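Local coordinates for lysine cyclodeaminase (Streptomyces pristinaespiralis, PDB 5YU3), which converts L-lysine to L-pipecolic acid by NAD-dependent cyclodeamination with loss of ammonia, and probably also accepts L-ornithine and L-2,4-diaminobutyric acid, at residues R43-L48 with T302-E307. Numbering follows the deposited sequence.
Sequences RHLSPL and TGFAFE. With NAD (nicotinamide-adenine-dinucleotide), chain F; PRO (proline), chain G.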
ATOM      1  N   ARG A  43      -1.437   8.392  21.182  1.00 31.05           N
ATOM      2  CA  ARG A  43      -1.404   7.848  19.835  1.00 28.08           C
ATOM      3  C   ARG A  43      -0.005   8.080  19.288  1.00 30.10           C
ATOM      4  O   ARG A  43       0.822   8.746  19.913  1.00 27.25           O
ATOM      5  CB  ARG A  43      -2.459   8.494  18.930  1.00 28.41           C
ATOM      6  CG  ARG A  43      -3.878   8.074  19.234  1.00 33.84           C
ATOM      7  CD  ARG A  43      -4.863   8.764  18.317  1.00 35.04           C
ATOM      8  NE  ARG A  43      -6.208   8.716  18.878  1.00 43.94           N
ATOM      9  CZ  ARG A  43      -7.066   7.727  18.664  1.00 43.40           C
ATOM     10  NH1 ARG A  43      -6.718   6.713  17.890  1.00 47.35           N
ATOM     11  NH2 ARG A  43      -8.270   7.749  19.217  1.00 44.22           N
ATOM     12  N   HIS A  44       0.266   7.546  18.100  1.00 28.75           N
ATOM     13  CA  HIS A  44       1.631   7.561  17.601  1.00 28.62           C
ATOM     14  C   HIS A  44       1.671   7.980  16.142  1.00 27.64           C
ATOM     15  O   HIS A  44       0.753   7.689  15.371  1.00 23.18           O
ATOM     16  CB  HIS A  44       2.277   6.189  17.818  1.00 31.22           C
ATOM     17  CG  HIS A  44       2.201   5.735  19.242  1.00 34.43           C
ATOM     18  ND1 HIS A  44       3.015   6.251  20.229  1.00 41.15           N
ATOM     19  CD2 HIS A  44       1.366   4.868  19.861  1.00 39.51           C
ATOM     20  CE1 HIS A  44       2.707   5.696  21.387  1.00 39.38           C
ATOM     21  NE2 HIS A  44       1.705   4.858  21.193  1.00 40.98           N
ATOM     22  N   LEU A  45       2.744   8.684  15.783  1.00 22.46           N
ATOM     23  CA  LEU A  45       2.986   9.053  14.395  1.00 20.39           C
ATOM     24  C   LEU A  45       2.954   7.821  13.511  1.00 21.03           C
ATOM     25  O   LEU A  45       3.443   6.754  13.892  1.00 21.11           O
ATOM     26  CB  LEU A  45       4.347   9.736  14.238  1.00 24.22           C
ATOM     27  CG  LEU A  45       4.525  11.223  14.511  1.00 27.39           C
ATOM     28  CD1 LEU A  45       5.982  11.578  14.222  1.00 20.81           C
ATOM     29  CD2 LEU A  45       3.570  12.053  13.653  1.00 18.46           C
ATOM     30  N   SER A  46       2.388   7.986  12.317  1.00 18.92           N
ATOM     31  CA  SER A  46       2.388   6.924  11.324  1.00 19.46           C
ATOM     32  C   SER A  46       3.820   6.580  10.918  1.00 24.06           C
ATOM     33  O   SER A  46       4.707   7.438  10.945  1.00 22.45           O
ATOM     34  CB  SER A  46       1.579   7.356  10.103  1.00 18.97           C
ATOM     35  OG  SER A  46       0.377   7.981  10.535  1.00 16.15           O
ATOM     36  N   PRO A  47       4.083   5.332  10.542  1.00 22.10           N
ATOM     37  CA  PRO A  47       5.406   5.002  10.007  1.00 26.61           C
ATOM     38  C   PRO A  47       5.687   5.809   8.752  1.00 27.34           C
ATOM     39  O   PRO A  47       4.783   6.364   8.123  1.00 24.19           O
ATOM     40  CB  PRO A  47       5.307   3.506   9.705  1.00 27.78           C
ATOM     41  CG  PRO A  47       3.719   3.250   9.698  1.00 25.51           C
ATOM     42  CD  PRO A  47       3.211   4.103  10.552  1.00 23.30           C
ATOM     43  N   LEU A  48       6.968   5.890   8.396  1.00 25.75           N
ATOM     44  CA  LEU A  48       7.352   6.549   7.154  1.00 25.26           C
ATOM     45  C   LEU A  48       6.593   5.941   5.987  1.00 26.57           C
ATOM     46  O   LEU A  48       6.438   4.722   5.899  1.00 28.06           O
ATOM     47  CB  LEU A  48       8.856   6.401   6.902  1.00 27.34           C
ATOM     48  CG  LEU A  48       9.854   7.195   7.732  1.00 36.46           C
ATOM     49  CD1 LEU A  48      11.277   6.847   7.286  1.00 37.11           C
ATOM     50  CD2 LEU A  48       9.588   8.674   7.577  1.00 33.17           C
ATOM     51  N   THR A 302       4.443  17.606   5.200  1.00 15.75           N
ATOM     52  CA  THR A 302       4.642  16.528   4.246  1.00 14.58           C
ATOM     53  C   THR A 302       3.425  15.637   4.097  1.00 17.25           C
ATOM     54  O   THR A 302       3.320  14.936   3.080  1.00 17.32           O
ATOM     55  CB  THR A 302       5.842  15.650   4.650  1.00 17.24           C
ATOM     56  OG1 THR A 302       5.574  15.026   5.915  1.00 17.56           O
ATOM     57  CG2 THR A 302       7.105  16.503   4.751  1.00 18.27           C
ATOM     58  N   GLY A 303       2.502  15.667   5.061  1.00 16.36           N
ATOM     59  CA  GLY A 303       1.330  14.806   5.061  1.00 17.72           C
ATOM     60  C   GLY A 303       1.665  13.458   5.664  1.00 17.12           C
ATOM     61  O   GLY A 303       2.727  12.900   5.377  1.00 19.78           O
ATOM     62  N   PHE A 304       0.803  12.930   6.523  1.00 17.13           N
ATOM     63  CA  PHE A 304       1.043  11.581   6.999  1.00 15.42           C
ATOM     64  C   PHE A 304      -0.295  10.889   7.219  1.00 17.53           C
ATOM     65  O   PHE A 304      -1.345  11.530   7.359  1.00 15.44           O
ATOM     66  CB  PHE A 304       1.966  11.550   8.248  1.00 14.37           C
ATOM     67  CG  PHE A 304       1.424  12.238   9.475  1.00 15.63           C
ATOM     68  CD1 PHE A 304       1.376  13.631   9.563  1.00 15.79           C
ATOM     69  CD2 PHE A 304       1.036  11.491  10.580  1.00 15.64           C
ATOM     70  CE1 PHE A 304       0.906  14.257  10.707  1.00 15.15           C
ATOM     71  CE2 PHE A 304       0.561  12.112  11.736  1.00 16.18           C
ATOM     72  CZ  PHE A 304       0.500  13.500  11.799  1.00 16.12           C
ATOM     73  N   ALA A 305      -0.238   9.555   7.213  1.00 14.08           N
ATOM     74  CA  ALA A 305      -1.442   8.746   7.050  1.00 16.29           C
ATOM     75  C   ALA A 305      -2.453   8.944   8.178  1.00 16.79           C
ATOM     76  O   ALA A 305      -3.656   8.781   7.953  1.00 16.72           O
ATOM     77  CB  ALA A 305      -1.045   7.272   6.931  1.00 16.04           C
ATOM     78  N   PHE A 306      -1.999   9.260   9.397  1.00 16.61           N
ATOM     79  CA  PHE A 306      -2.928   9.560  10.488  1.00 17.70           C
ATOM     80  C   PHE A 306      -3.917  10.646  10.085  1.00 17.86           C
ATOM     81  O   PHE A 306      -5.094  10.587  10.451  1.00 15.45           O
ATOM     82  CB  PHE A 306      -2.148   9.991  11.734  1.00 15.90           C
ATOM     83  CG  PHE A 306      -3.002  10.296  12.939  1.00 20.74           C
ATOM     84  CD1 PHE A 306      -3.798   9.322  13.516  1.00 23.70           C
ATOM     85  CD2 PHE A 306      -2.972  11.560  13.518  1.00 25.26           C
ATOM     86  CE1 PHE A 306      -4.565   9.602  14.644  1.00 31.40           C
ATOM     87  CE2 PHE A 306      -3.732  11.845  14.641  1.00 23.40           C
ATOM     88  CZ  PHE A 306      -4.527  10.861  15.207  1.00 26.68           C
ATOM     89  N   GLU A 307      -3.455  11.655   9.343  1.00 15.40           N
ATOM     90  CA  GLU A 307      -4.364  12.715   8.914  1.00 15.33           C
ATOM     91  C   GLU A 307      -5.434  12.167   7.983  1.00 15.94           C
ATOM     92  O   GLU A 307      -6.598  12.571   8.057  1.00 14.84           O
ATOM     93  CB  GLU A 307      -3.597  13.836   8.222  1.00 15.02           C
ATOM     94  CG  GLU A 307      -2.485  14.449   9.083  1.00 13.98           C
ATOM     95  CD  GLU A 307      -1.635  15.459   8.326  1.00 16.42           C
ATOM     96  OE1 GLU A 307      -1.458  15.303   7.103  1.00 18.03           O
ATOM     97  OE2 GLU A 307      -1.141  16.421   8.964  1.00 18.04           O
TER
HETATM   98  PA  NAD F 402      -1.195  21.195  -8.748  1.00 17.23           P
HETATM   99  O1A NAD F 402      -0.529  20.633  -9.964  1.00 14.49           O
HETATM  100  O2A NAD F 402      -2.707  21.294  -8.691  1.00 17.31           O
HETATM  101  O5B NAD F 402      -0.656  22.696  -8.531  1.00 16.86           O
HETATM  102  C5B NAD F 402       0.752  22.944  -8.444  1.00 15.14           C
HETATM  103  C4B NAD F 402       0.979  24.334  -9.021  1.00 18.06           C
HETATM  104  O4B NAD F 402       2.339  24.718  -8.804  1.00 17.93           O
HETATM  105  C3B NAD F 402       0.768  24.360 -10.538  1.00 16.62           C
HETATM  106  O3B NAD F 402      -0.270  25.306 -10.878  1.00 19.53           O
HETATM  107  C2B NAD F 402       2.116  24.796 -11.087  1.00 17.75           C
HETATM  108  O2B NAD F 402       2.031  25.651 -12.224  1.00 20.57           O
HETATM  109  C1B NAD F 402       2.703  25.538  -9.908  1.00 18.05           C
HETATM  110  N9A NAD F 402       4.171  25.711  -9.897  1.00 17.83           N
HETATM  111  C8A NAD F 402       5.126  24.853 -10.326  1.00 19.93           C
HETATM  112  N7A NAD F 402       6.372  25.386 -10.115  1.00 17.46           N
HETATM  113  C5A NAD F 402       6.195  26.598  -9.537  1.00 17.36           C
HETATM  114  C6A NAD F 402       7.051  27.697  -9.052  1.00 17.08           C
HETATM  115  N6A NAD F 402       8.400  27.611  -9.127  1.00 19.49           N
HETATM  116  N1A NAD F 402       6.443  28.774  -8.507  1.00 18.69           N
HETATM  117  C2A NAD F 402       5.106  28.900  -8.409  1.00 19.09           C
HETATM  118  N3A NAD F 402       4.263  27.949  -8.843  1.00 17.27           N
HETATM  119  C4A NAD F 402       4.745  26.803  -9.398  1.00 18.51           C
HETATM  120  O3  NAD F 402      -0.670  20.328  -7.477  1.00 15.95           O
HETATM  121  PN  NAD F 402      -1.207  20.389  -5.972  1.00 15.48           P
HETATM  122  O1N NAD F 402      -1.602  21.813  -5.657  1.00 15.26           O
HETATM  123  O2N NAD F 402      -2.201  19.263  -5.786  1.00 14.77           O
HETATM  124  O5D NAD F 402       0.106  19.978  -5.129  1.00 15.95           O
HETATM  125  C5D NAD F 402       1.168  20.917  -4.952  1.00 17.58           C
HETATM  126  C4D NAD F 402       2.229  20.295  -4.043  1.00 13.84           C
HETATM  127  O4D NAD F 402       1.648  19.944  -2.787  1.00 15.61           O
HETATM  128  C3D NAD F 402       2.786  19.005  -4.618  1.00 17.91           C
HETATM  129  O3D NAD F 402       4.193  18.928  -4.300  1.00 17.09           O
HETATM  130  C2D NAD F 402       2.064  17.934  -3.832  1.00 15.50           C
HETATM  131  O2D NAD F 402       2.748  16.673  -3.836  1.00 16.79           O
HETATM  132  C1D NAD F 402       2.017  18.600  -2.473  1.00 16.39           C
HETATM  133  N1N NAD F 402       1.055  18.035  -1.535  1.00 15.63           N
HETATM  134  C2N NAD F 402       1.368  18.058  -0.233  1.00 16.08           C
HETATM  135  C3N NAD F 402       0.505  17.535   0.720  1.00 16.30           C
HETATM  136  C7N NAD F 402       0.894  17.601   2.159  1.00 16.72           C
HETATM  137  O7N NAD F 402       0.282  16.958   2.988  1.00 15.43           O
HETATM  138  N7N NAD F 402       1.900  18.421   2.509  1.00 14.79           N
HETATM  139  C4N NAD F 402      -0.729  17.011   0.324  1.00 17.82           C
HETATM  140  C5N NAD F 402      -1.037  17.030  -1.035  1.00 15.91           C
HETATM  141  C6N NAD F 402      -0.130  17.558  -1.956  1.00 16.73           C
HETATM  142  N   PRO G 403       2.238  14.041  -0.103  1.00 27.81           N
HETATM  143  CA  PRO G 403       0.752  13.760  -0.475  1.00 32.93           C
HETATM  144  C   PRO G 403      -0.015  13.190   0.752  1.00 24.76           C
HETATM  145  O   PRO G 403      -1.086  12.635   0.449  1.00 24.80           O
HETATM  146  CB  PRO G 403       0.846  12.935  -1.448  1.00 27.65           C
HETATM  147  CG  PRO G 403       2.153  13.451  -2.246  1.00 30.30           C
HETATM  148  CD  PRO G 403       2.777  14.267  -1.458  1.00 26.46           C
HETATM  149  OXT PRO G 403       0.372  13.311   1.969  1.00 20.56           O
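S46, in the loop between helix 20-39 and strand 50-54, meets the first turn of helix 305-321, which leaves the NAD-binding Rossmann-type domain of this ornithine cyclodeaminase/mu-crystallin family member. From the backbone of S46, CB points toward A305 and F306 and lies 4.1 Å from A305 CB. One bond further, S46 OG accepts a hydrogen bond from F306 N (2.9 Å), bent to 134° at the hydrogen. S46 OG also touches F306 CB and sits at the edge of the F304 ring, near its plane, 3.6 Å from F304 CD2, while H67 ND1 gives this buried oxygen a second polar partner. With an alanine here, the F306 amide and H67 would probably both lose their shared partner, and a small gap would be left beside the F304 ring.

Residues just before the serine add apolar contacts. L45 crosses the F304 side chain at about a right angle, with L45 CD2 3.6 Å from F304 CE2. At the N-terminal end of 43-48, R43 CD lies 3.8 Å from F306 CZ, and R43 NE and NH1 form salt bridges with E37 and E69, respectively. F306 CG stands anti to the backbone N (chi1 -179°), which carries the ring toward R43.

Just upstream, T302 and G303 line the proline and NAD pockets, where G303 CA lies 3.2 Å from the nicotinamide oxygen O7N of NAD.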